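Local structure of ABC transporter periplasmic peptide-binding protein (Pseudoalteromonas, 4QFL) at residues 43-48 with 119-124; 130-135 with 201-206; 140-145 with 440-445. The protein binds dipeptides such as Ala-Phe in the periplasm and probably delivers them to a membrane ABC transporter for uptake. One frame throughout, in Å; residues are numbered along the deposited sequence.

How the interactions relate
Interactions 1 and 2 sit side by side, their centres about 9 Å apart. Arg124 of interaction 1 forms a salt bridge with Asp204 of interaction 2, NH2 to OD2 at 2.8 Å. Interaction 3 lies about 14 Å from the centre of interaction 1 and about 22 Å from that of interaction 2. Tyr140 ties the three together, its OH meeting both Arg124 NE and His133 O. Along the chain, interaction 1 closes before the other two open, whereas the segments of 2 and 3 alternate. Helices 115-126 and 141-145 follow one another. The row runs from the loops of interaction 2, through the buried polar cluster of interaction 1, to interaction 3 near the bound dipeptide.

Interaction 1 (43-48 with 119-124); sequences NPQVTT and IFTFSR. With PHE (phenylalanine), chain D; ALA (alanine), chain C.
Gln45 reaches across to helix 115-126 and hands its NE2 to the main-chain carbonyl of Thr121, NE2 to O at 3.1 Å. The donor comes from above the carbonyl plane, 41° out of it, while Thr121 O lies nearly in the plane of the amide. Thr121 CG2 closes in on the same nitrogen at 3.6 Å from NE2. The other end of the amide is held too: Asn43 ND2 donates to Gln45 OE1 at 3.1 Å along an almost straight line, and Asn43 OD1 takes the backbone N of Gln45 at 2.9 Å, an Asx turn. Both amides are thereby fixed in rotation. Arg124 comes in from the helix with CG anti to its N (chi1 174°) and an extended chain, which lays its CD 3.6 Å from Gln45 OE1 and brings NH1 to 3.3 Å from Asn43 ND2. NH1 and ND2 are both donors; the carboxylate of Asp204, which accepts from Asn43 ND2 and forms a salt bridge with Arg124 NH2, probably lets the two donors lie so close. With an alanine here in place of Gln45, Thr121 O would probably lose this donor and Asn43 ND2 one of its acceptors, and a gap would open beside Arg124 CD. All of this is tightly packed and buried. The looser side begins at partly exposed Val46, whose side chain stays 4.9 Å or more from the helix, and beyond it the loop leaves for the binding site, where Thr48 O accepts from the N of the ligand phenylalanine at 2.9 Å. In the fold, the loop joins strand 30-35 to helix 50-60, with Pro44 packed on Ile53 and Ile56, while helix 115-126 sets Phe120 against helix 188-196 and turns Ile119 and Phe122 to strand 152-159.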
loop_
_atom_site.group_PDB
_atom_site.type_symbol
_atom_site.label_atom_id
_atom_site.label_comp_id
_atom_site.label_asym_id
_atom_site.label_seq_id
_atom_site.Cartn_x
_atom_site.Cartn_y
_atom_site.Cartn_z
ATOM N N ASN A 43 3.145 -2.451 -13.961
ATOM C CA ASN A 43 2.184 -3.468 -13.573
ATOM C C ASN A 43 2.013 -3.511 -12.058
ATOM O O ASN A 43 2.945 -3.864 -11.335
ATOM C CB ASN A 43 2.622 -4.833 -14.099
ATOM C CG ASN A 43 1.759 -5.951 -13.591
ATOM O OD1 ASN A 43 0.706 -5.725 -12.990
ATOM N ND2 ASN A 43 2.195 -7.181 -13.836
ATOM N N PRO A 44 0.810 -3.164 -11.569
ATOM C CA PRO A 44 0.532 -3.075 -10.128
ATOM C C PRO A 44 0.762 -4.386 -9.375
ATOM O O PRO A 44 0.964 -4.362 -8.164
ATOM C CB PRO A 44 -0.955 -2.700 -10.082
ATOM C CG PRO A 44 -1.220 -2.049 -11.402
ATOM C CD PRO A 44 -0.344 -2.750 -12.385
ATOM N N GLN A 45 0.710 -5.503 -10.089
ATOM C CA GLN A 45 0.912 -6.831 -9.508
ATOM C C GLN A 45 2.237 -7.020 -8.780
ATOM O O GLN A 45 2.324 -7.795 -7.830
ATOM C CB GLN A 45 0.830 -7.899 -10.600
ATOM C CG GLN A 45 -0.542 -8.080 -11.208
ATOM C CD GLN A 45 -0.574 -9.268 -12.138
ATOM O OE1 GLN A 45 0.405 -9.547 -12.829
ATOM N NE2 GLN A 45 -1.691 -9.986 -12.151
ATOM N N VAL A 46 3.266 -6.316 -9.240
ATOM C CA VAL A 46 4.628 -6.602 -8.821
ATOM C C VAL A 46 5.129 -5.735 -7.655
ATOM O O VAL A 46 6.288 -5.833 -7.246
ATOM C CB VAL A 46 5.593 -6.530 -10.027
ATOM C CG1 VAL A 46 5.069 -7.390 -11.181
ATOM C CG2 VAL A 46 5.789 -5.115 -10.483
ATOM N N THR A 47 4.245 -4.907 -7.103
ATOM C CA THR A 47 4.639 -4.010 -6.032
ATOM C C THR A 47 3.539 -3.818 -4.987
ATOM O O THR A 47 2.356 -4.019 -5.277
ATOM C CB THR A 47 4.999 -2.637 -6.609
ATOM O OG1 THR A 47 5.688 -1.875 -5.620
ATOM C CG2 THR A 47 3.743 -1.898 -7.010
ATOM N N THR A 48 3.946 -3.446 -3.770
ATOM C CA THR A 48 3.025 -2.930 -2.773
ATOM C C THR A 48 3.404 -1.503 -2.395
ATOM O O THR A 48 3.008 -1.008 -1.343
ATOM C CB THR A 48 3.006 -3.772 -1.500
ATOM O OG1 THR A 48 4.313 -3.789 -0.914
ATOM C CG2 THR A 48 2.569 -5.183 -1.812
ATOM N N ILE A 119 -8.643 -14.953 -16.668
ATOM C CA ILE A 119 -7.950 -16.187 -16.367
ATOM C C ILE A 119 -6.448 -15.997 -16.508
ATOM O O ILE A 119 -5.685 -16.479 -15.676
ATOM C CB ILE A 119 -8.466 -17.354 -17.225
ATOM C CG1 ILE A 119 -9.976 -17.501 -17.016
ATOM C CG2 ILE A 119 -7.775 -18.630 -16.828
ATOM C CD1 ILE A 119 -10.701 -18.267 -18.103
ATOM N N PHE A 120 -6.015 -15.275 -17.537
ATOM C CA PHE A 120 -4.586 -15.035 -17.698
ATOM C C PHE A 120 -3.997 -14.169 -16.599
ATOM O O PHE A 120 -2.973 -14.505 -16.006
ATOM C CB PHE A 120 -4.258 -14.366 -19.019
ATOM C CG PHE A 120 -2.858 -13.825 -19.058
ATOM C CD1 PHE A 120 -1.781 -14.673 -19.309
ATOM C CD2 PHE A 120 -2.605 -12.488 -18.791
ATOM C CE1 PHE A 120 -0.473 -14.186 -19.328
ATOM C CE2 PHE A 120 -1.299 -11.988 -18.805
ATOM C CZ PHE A 120 -0.232 -12.836 -19.068
ATOM N N THR A 121 -4.621 -13.022 -16.378
ATOM C CA THR A 121 -4.159 -12.070 -15.372
ATOM C C THR A 121 -3.971 -12.714 -14.007
ATOM O O THR A 121 -2.941 -12.525 -13.336
ATOM C CB THR A 121 -5.157 -10.912 -15.224
ATOM O OG1 THR A 121 -5.267 -10.222 -16.470
ATOM C CG2 THR A 121 -4.686 -9.945 -14.139
ATOM N N PHE A 122 -4.975 -13.474 -13.590
ATOM C CA PHE A 122 -4.949 -14.035 -12.244
ATOM C C PHE A 122 -4.260 -15.396 -12.129
ATOM O O PHE A 122 -3.684 -15.706 -11.085
ATOM C CB PHE A 122 -6.335 -13.964 -11.581
ATOM C CG PHE A 122 -6.790 -12.544 -11.353
ATOM C CD1 PHE A 122 -6.273 -11.800 -10.303
ATOM C CD2 PHE A 122 -7.663 -11.928 -12.235
ATOM C CE1 PHE A 122 -6.645 -10.498 -10.117
ATOM C CE2 PHE A 122 -8.036 -10.617 -12.051
ATOM C CZ PHE A 122 -7.517 -9.900 -10.992
ATOM N N SER A 123 -4.268 -16.186 -13.197
ATOM C CA SER A 123 -3.495 -17.415 -13.169
ATOM C C SER A 123 -2.002 -17.097 -13.229
ATOM O O SER A 123 -1.190 -17.905 -12.800
ATOM C CB SER A 123 -3.904 -18.382 -14.279
ATOM O OG SER A 123 -3.505 -17.908 -15.550
ATOM N N ARG A 124 -1.630 -15.923 -13.733
ATOM C CA ARG A 124 -0.221 -15.525 -13.686
ATOM C C ARG A 124 0.325 -15.583 -12.253
ATOM O O ARG A 124 1.507 -15.841 -12.033
ATOM C CB ARG A 124 -0.012 -14.121 -14.274
ATOM C CG ARG A 124 1.419 -13.606 -14.119
ATOM C CD ARG A 124 1.681 -12.276 -14.809
ATOM N NE ARG A 124 3.096 -11.912 -14.704
ATOM C CZ ARG A 124 3.602 -10.758 -15.126
ATOM N NH1 ARG A 124 2.815 -9.848 -15.681
ATOM N NH2 ARG A 124 4.892 -10.506 -14.984
HETATM N N PHE D . 2.745 0.602 1.048
HETATM C CA PHE D . 3.735 1.419 1.739
HETATM C C PHE D . 3.614 2.858 1.295
HETATM O O PHE D . 3.826 3.776 2.081
HETATM C CB PHE D . 5.143 0.932 1.414
HETATM C CG PHE D . 5.494 -0.371 2.043
HETATM C CD1 PHE D . 5.257 -0.592 3.390
HETATM C CD2 PHE D . 6.068 -1.374 1.294
HETATM C CE1 PHE D . 5.589 -1.782 3.977
HETATM C CE2 PHE D . 6.404 -2.568 1.874
HETATM C CZ PHE D . 6.163 -2.779 3.217
HETATM O OXT PHE D . 3.307 3.130 0.134
HETATM N N ALA C . -0.669 -0.582 1.212
HETATM C CA ALA C . 0.507 -0.158 0.457
HETATM C C ALA C . 1.445 0.669 1.334
HETATM O O ALA C . 1.001 1.346 2.260
HETATM C CB ALA C . 0.089 0.635 -0.784
#

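Interaction 2 (130-135 with 201-206); sequences NPYHFV and NLFDQY
The backbone N of Tyr132, whose ring packs on Phe203, donates to Asn130 OD1 at 2.7 Å, in the carbonyl plane. This is an Asx turn, and it coincides with the first of two overlapping type I beta turns, Asn130 to His133 and Tyr132 to Val135. The double turn presents Tyr132 and Val135 to 201-206, a loop that carries the chain from helix 188-196 to strand 213-219. Tyr132 leads with CE2, which lies 3.6 Å from Phe203 CB. The two rings meet obliquely, centroids 5.1 Å apart and planes at 55°. Phe203 holds its CG anti to the backbone N (chi1 -166°), which lets its CB and the near part of its ring meet the tyrosine while the ring also packs on Ala191 and Leu194 of helix 188-196. Tyr132 OH bonds to Ala191 O, so both aromatic residues lean on that one helix, and the contact joins two loops beside it. Asp204, whose carboxylate is taken up by Arg124 in the neighbouring contact, bonds through its backbone to Phe42. Val135 CG1 comes within 4.4 Å of Asp204 OD2.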
loop_
_atom_site.group_PDB
_atom_site.type_symbol
_atom_site.label_atom_id
_atom_site.label_comp_id
_atom_site.label_asym_id
_atom_site.label_seq_id
_atom_site.Cartn_x
_atom_site.Cartn_y
_atom_site.Cartn_z
ATOM N N ASN A 130 1.537 -20.892 -16.028
ATOM C CA ASN A 130 1.295 -19.655 -16.750
ATOM C C ASN A 130 2.624 -19.148 -17.283
ATOM O O ASN A 130 3.583 -19.025 -16.537
ATOM C CB ASN A 130 0.617 -18.622 -15.843
ATOM C CG ASN A 130 0.278 -17.343 -16.572
ATOM O OD1 ASN A 130 1.156 -16.707 -17.157
ATOM N ND2 ASN A 130 -0.998 -16.966 -16.561
ATOM N N PRO A 131 2.687 -18.852 -18.582
ATOM C CA PRO A 131 3.975 -18.521 -19.186
ATOM C C PRO A 131 4.568 -17.244 -18.616
ATOM O O PRO A 131 5.727 -16.934 -18.870
ATOM C CB PRO A 131 3.624 -18.340 -20.660
ATOM C CG PRO A 131 2.182 -17.981 -20.657
ATOM C CD PRO A 131 1.586 -18.766 -19.552
ATOM N N TYR A 132 3.780 -16.506 -17.847
ATOM C CA TYR A 132 4.265 -15.264 -17.263
ATOM C C TYR A 132 4.485 -15.381 -15.758
ATOM O O TYR A 132 4.922 -14.432 -15.103
ATOM C CB TYR A 132 3.303 -14.134 -17.583
ATOM C CG TYR A 132 3.556 -13.533 -18.934
ATOM C CD1 TYR A 132 3.097 -14.149 -20.096
ATOM C CD2 TYR A 132 4.260 -12.353 -19.049
ATOM C CE1 TYR A 132 3.340 -13.593 -21.340
ATOM C CE2 TYR A 132 4.503 -11.784 -20.275
ATOM C CZ TYR A 132 4.046 -12.402 -21.421
ATOM O OH TYR A 132 4.309 -11.803 -22.631
ATOM N N HIS A 133 4.201 -16.554 -15.215
ATOM C CA HIS A 133 4.364 -16.752 -13.784
ATOM C C HIS A 133 5.747 -16.329 -13.315
ATOM O O HIS A 133 5.884 -15.655 -12.296
ATOM C CB HIS A 133 4.108 -18.203 -13.387
ATOM C CG HIS A 133 4.202 -18.435 -11.912
ATOM N ND1 HIS A 133 3.351 -17.833 -11.010
ATOM C CD2 HIS A 133 5.061 -19.183 -11.179
ATOM C CE1 HIS A 133 3.673 -18.212 -9.785
ATOM N NE2 HIS A 133 4.707 -19.032 -9.861
ATOM N N PHE A 134 6.770 -16.720 -14.064
ATOM C CA PHE A 134 8.150 -16.437 -13.671
ATOM C C PHE A 134 8.771 -15.232 -14.390
ATOM O O PHE A 134 9.986 -15.024 -14.324
ATOM C CB PHE A 134 9.032 -17.670 -13.883
ATOM C CG PHE A 134 8.659 -18.846 -13.028
ATOM C CD1 PHE A 134 8.923 -18.844 -11.672
ATOM C CD2 PHE A 134 8.071 -19.962 -13.589
ATOM C CE1 PHE A 134 8.582 -19.931 -10.888
ATOM C CE2 PHE A 134 7.731 -21.052 -12.812
ATOM C CZ PHE A 134 7.990 -21.039 -11.468
ATOM N N VAL A 135 7.953 -14.436 -15.067
ATOM C CA VAL A 135 8.484 -13.270 -15.760
ATOM C C VAL A 135 8.813 -12.167 -14.782
ATOM O O VAL A 135 8.138 -12.002 -13.766
ATOM C CB VAL A 135 7.526 -12.740 -16.829
ATOM C CG1 VAL A 135 7.917 -11.329 -17.246
ATOM C CG2 VAL A 135 7.525 -13.672 -18.013
ATOM N N ASN A 201 9.685 -9.601 -21.394
ATOM C CA ASN A 201 10.281 -8.611 -20.507
ATOM C C ASN A 201 9.678 -7.237 -20.699
ATOM O O ASN A 201 9.923 -6.328 -19.911
ATOM C CB ASN A 201 11.783 -8.515 -20.752
ATOM C CG ASN A 201 12.118 -7.878 -22.102
ATOM O OD1 ASN A 201 11.524 -8.204 -23.133
ATOM N ND2 ASN A 201 13.060 -6.954 -22.093
ATOM N N LEU A 202 8.903 -7.082 -21.764
ATOM C CA LEU A 202 8.325 -5.793 -22.110
ATOM C C LEU A 202 6.947 -5.633 -21.524
ATOM O O LEU A 202 6.447 -4.522 -21.418
ATOM C CB LEU A 202 8.217 -5.657 -23.621
ATOM C CG LEU A 202 9.417 -5.054 -24.332
ATOM C CD1 LEU A 202 10.725 -5.406 -23.636
ATOM C CD2 LEU A 202 9.414 -5.496 -25.781
ATOM N N PHE A 203 6.333 -6.752 -21.153
ATOM C CA PHE A 203 4.940 -6.755 -20.742
ATOM C C PHE A 203 4.669 -5.797 -19.589
ATOM O O PHE A 203 3.716 -5.024 -19.628
ATOM C CB PHE A 203 4.472 -8.173 -20.401
ATOM C CG PHE A 203 2.985 -8.299 -20.282
ATOM C CD1 PHE A 203 2.177 -8.142 -21.384
ATOM C CD2 PHE A 203 2.395 -8.574 -19.066
ATOM C CE1 PHE A 203 0.808 -8.244 -21.274
ATOM C CE2 PHE A 203 1.021 -8.679 -18.957
ATOM C CZ PHE A 203 0.236 -8.516 -20.064
ATOM N N ASP A 204 5.522 -5.832 -18.573
ATOM C CA ASP A 204 5.309 -5.019 -17.378
ATOM C C ASP A 204 5.806 -3.562 -17.504
ATOM O O ASP A 204 5.509 -2.724 -16.650
ATOM C CB ASP A 204 5.948 -5.707 -16.163
ATOM C CG ASP A 204 5.264 -7.016 -15.806
ATOM O OD1 ASP A 204 4.049 -7.120 -16.033
ATOM O OD2 ASP A 204 5.934 -7.944 -15.306
ATOM N N GLN A 205 6.559 -3.266 -18.561
ATOM C CA GLN A 205 7.172 -1.948 -18.715
ATOM C C GLN A 205 6.391 -1.061 -19.662
ATOM O O GLN A 205 6.338 0.158 -19.499
ATOM C CB GLN A 205 8.579 -2.081 -19.273
ATOM C CG GLN A 205 9.514 -2.901 -18.443
ATOM C CD GLN A 205 10.905 -2.873 -19.015
ATOM O OE1 GLN A 205 11.631 -1.894 -18.843
ATOM N NE2 GLN A 205 11.283 -3.939 -19.722
ATOM N N TYR A 206 5.822 -1.682 -20.683
ATOM C CA TYR A 206 5.001 -0.985 -21.657
ATOM C C TYR A 206 3.619 -1.578 -21.573
ATOM O O TYR A 206 3.304 -2.555 -22.238
ATOM C CB TYR A 206 5.585 -1.138 -23.051
ATOM C CG TYR A 206 6.940 -0.525 -23.148
ATOM C CD1 TYR A 206 8.068 -1.258 -22.828
ATOM C CD2 TYR A 206 7.099 0.796 -23.532
ATOM C CE1 TYR A 206 9.332 -0.702 -22.910
ATOM C CE2 TYR A 206 8.355 1.367 -23.618
ATOM C CZ TYR A 206 9.473 0.607 -23.307
ATOM O OH TYR A 206 10.734 1.147 -23.383
#

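Interaction 3 (140-145 with 440-445); sequences YPYFQS and PDNFFS
Tyr142 sets the edge of its ring against the side chain of Asn442, crossing it at about a right angle. The end of the Asn442 amide comes in near the plane of the ring, beside the hydroxyl, with OD1 as modelled 3.1 Å from Tyr142 OH, and the amide is turned 38° from the ring plane. The tyrosine ring swings out from helix 141-145 because CG stands anti to the backbone N (chi1 -176°); its hydroxyl is hydrogen-bonded to Asn177 OD1 while the ring stacks on Phe182. Farther along, the backbones approach each other: Ser145 O and Ser445 O are 3.3 Å apart, two acceptors that cannot bond to each other and are served separately, by Thr451 OG1 and Ser449 OG. The segments are 295 residues apart in sequence, and the contact lies beside the ligand site of this periplasmic binding protein, a fold with two lobes closing over the substrate; it probably runs between those lobes. Asn442 has its side chain about 5 Å from the bound alanine, and that of Ser145 is about 8 Å from the bound phenylalanine. Each serine is tied back into its own segment. Ser145 OG and N reach Pro141 O from opposite faces of its plane, OG at 2.8 Å, so that the carbonyl holds two donors. Ser445 OG instead turns to Asp441 OD1 at 2.7 Å, meeting the carboxylate on its syn side, while Ser445 N bonds to Asp441 O.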
loop_
_atom_site.group_PDB
_atom_site.type_symbol
_atom_site.label_atom_id
_atom_site.label_comp_id
_atom_site.label_asym_id
_atom_site.label_seq_id
_atom_site.Cartn_x
_atom_site.Cartn_y
_atom_site.Cartn_z
ATOM N N TYR A 140 5.130 -11.234 -6.696
ATOM C CA TYR A 140 3.822 -10.570 -6.652
ATOM C C TYR A 140 3.492 -10.299 -5.191
ATOM O O TYR A 140 2.708 -11.022 -4.583
ATOM C CB TYR A 140 2.762 -11.458 -7.315
ATOM C CG TYR A 140 3.207 -11.968 -8.676
ATOM C CD1 TYR A 140 3.359 -11.094 -9.748
ATOM C CD2 TYR A 140 3.503 -13.313 -8.883
ATOM C CE1 TYR A 140 3.779 -11.535 -10.986
ATOM C CE2 TYR A 140 3.927 -13.768 -10.129
ATOM C CZ TYR A 140 4.062 -12.873 -11.175
ATOM O OH TYR A 140 4.483 -13.301 -12.417
ATOM N N PRO A 141 4.124 -9.260 -4.613
ATOM C CA PRO A 141 4.218 -9.129 -3.152
ATOM C C PRO A 141 2.880 -9.071 -2.406
ATOM O O PRO A 141 2.742 -9.767 -1.409
ATOM C CB PRO A 141 5.048 -7.852 -2.952
ATOM C CG PRO A 141 5.029 -7.140 -4.265
ATOM C CD PRO A 141 4.813 -8.167 -5.325
ATOM N N TYR A 142 1.913 -8.274 -2.845
ATOM C CA TYR A 142 0.651 -8.260 -2.114
ATOM C C TYR A 142 0.073 -9.680 -2.047
ATOM O O TYR A 142 -0.267 -10.199 -0.984
ATOM C CB TYR A 142 -0.383 -7.313 -2.740
ATOM C CG TYR A 142 -1.631 -7.272 -1.893
ATOM C CD1 TYR A 142 -1.648 -6.555 -0.706
ATOM C CD2 TYR A 142 -2.763 -8.000 -2.238
ATOM C CE1 TYR A 142 -2.755 -6.537 0.094
ATOM C CE2 TYR A 142 -3.884 -7.985 -1.440
ATOM C CZ TYR A 142 -3.870 -7.258 -0.269
ATOM O OH TYR A 142 -4.980 -7.228 0.543
ATOM N N PHE A 143 -0.021 -10.297 -3.210
ATOM C CA PHE A 143 -0.656 -11.592 -3.353
ATOM C C PHE A 143 0.085 -12.720 -2.635
ATOM O O PHE A 143 -0.526 -13.539 -1.957
ATOM C CB PHE A 143 -0.835 -11.886 -4.831
ATOM C CG PHE A 143 -1.733 -10.896 -5.529
ATOM C CD1 PHE A 143 -3.104 -10.886 -5.275
ATOM C CD2 PHE A 143 -1.215 -9.980 -6.432
ATOM C CE1 PHE A 143 -3.944 -9.982 -5.922
ATOM C CE2 PHE A 143 -2.050 -9.073 -7.090
ATOM C CZ PHE A 143 -3.410 -9.071 -6.833
ATOM N N GLN A 144 1.401 -12.762 -2.762
ATOM C CA GLN A 144 2.168 -13.748 -2.019
ATOM C C GLN A 144 2.019 -13.539 -0.508
ATOM O O GLN A 144 1.881 -14.498 0.237
ATOM C CB GLN A 144 3.627 -13.748 -2.470
ATOM C CG GLN A 144 3.749 -13.941 -3.990
ATOM C CD GLN A 144 5.162 -13.755 -4.543
ATOM O OE1 GLN A 144 6.043 -13.190 -3.891
ATOM N NE2 GLN A 144 5.375 -14.233 -5.769
ATOM N N SER A 145 1.996 -12.287 -0.064
ATOM C CA SER A 145 1.836 -11.975 1.355
ATOM C C SER A 145 0.531 -12.492 1.961
ATOM O O SER A 145 0.495 -12.872 3.120
ATOM C CB SER A 145 1.938 -10.467 1.594
ATOM O OG SER A 145 3.244 -10.005 1.328
ATOM N N PRO A 440 -10.256 -5.380 7.836
ATOM C CA PRO A 440 -9.204 -5.393 8.868
ATOM C C PRO A 440 -8.067 -6.382 8.594
ATOM O O PRO A 440 -6.949 -6.186 9.059
ATOM C CB PRO A 440 -9.963 -5.797 10.144
ATOM C CG PRO A 440 -11.367 -5.375 9.890
ATOM C CD PRO A 440 -11.592 -5.600 8.418
ATOM N N ASP A 441 -8.340 -7.440 7.852
ATOM C CA ASP A 441 -7.285 -8.387 7.544
ATOM C C ASP A 441 -6.142 -7.695 6.813
ATOM O O ASP A 441 -5.003 -8.169 6.825
ATOM C CB ASP A 441 -7.806 -9.531 6.682
ATOM C CG ASP A 441 -6.692 -10.423 6.197
ATOM O OD1 ASP A 441 -6.221 -11.247 7.008
ATOM O OD2 ASP A 441 -6.271 -10.283 5.023
ATOM N N ASN A 442 -6.458 -6.578 6.165
ATOM C CA ASN A 442 -5.469 -5.835 5.381
ATOM C C ASN A 442 -4.361 -5.201 6.241
ATOM O O ASN A 442 -3.285 -4.867 5.739
ATOM C CB ASN A 442 -6.161 -4.791 4.486
ATOM C CG ASN A 442 -5.206 -4.150 3.476
ATOM O OD1 ASN A 442 -4.785 -4.779 2.501
ATOM N ND2 ASN A 442 -4.880 -2.893 3.699
ATOM N N PHE A 443 -4.612 -5.066 7.542
ATOM C CA PHE A 443 -3.599 -4.564 8.468
ATOM C C PHE A 443 -2.782 -5.701 9.072
ATOM O O PHE A 443 -1.848 -5.458 9.827
ATOM C CB PHE A 443 -4.243 -3.766 9.607
ATOM C CG PHE A 443 -4.513 -2.329 9.268
ATOM C CD1 PHE A 443 -3.498 -1.381 9.353
ATOM C CD2 PHE A 443 -5.773 -1.923 8.858
ATOM C CE1 PHE A 443 -3.725 -0.055 9.037
ATOM C CE2 PHE A 443 -6.012 -0.605 8.545
ATOM C CZ PHE A 443 -4.987 0.334 8.632
ATOM N N PHE A 444 -3.141 -6.938 8.747
ATOM C CA PHE A 444 -2.526 -8.081 9.408
ATOM C C PHE A 444 -1.828 -8.997 8.436
ATOM O O PHE A 444 -0.613 -9.147 8.476
ATOM C CB PHE A 444 -3.571 -8.849 10.205
ATOM C CG PHE A 444 -4.130 -8.072 11.362
ATOM C CD1 PHE A 444 -3.375 -7.881 12.519
ATOM C CD2 PHE A 444 -5.391 -7.525 11.297
ATOM C CE1 PHE A 444 -3.885 -7.171 13.594
ATOM C CE2 PHE A 444 -5.913 -6.813 12.367
ATOM C CZ PHE A 444 -5.160 -6.633 13.515
ATOM N N SER A 445 -2.599 -9.604 7.546
ATOM C CA SER A 445 -2.025 -10.562 6.616
ATOM C C SER A 445 -0.894 -10.013 5.721
ATOM O O SER A 445 0.114 -10.691 5.538
ATOM C CB SER A 445 -3.122 -11.261 5.812
ATOM O OG SER A 445 -3.783 -12.218 6.629
#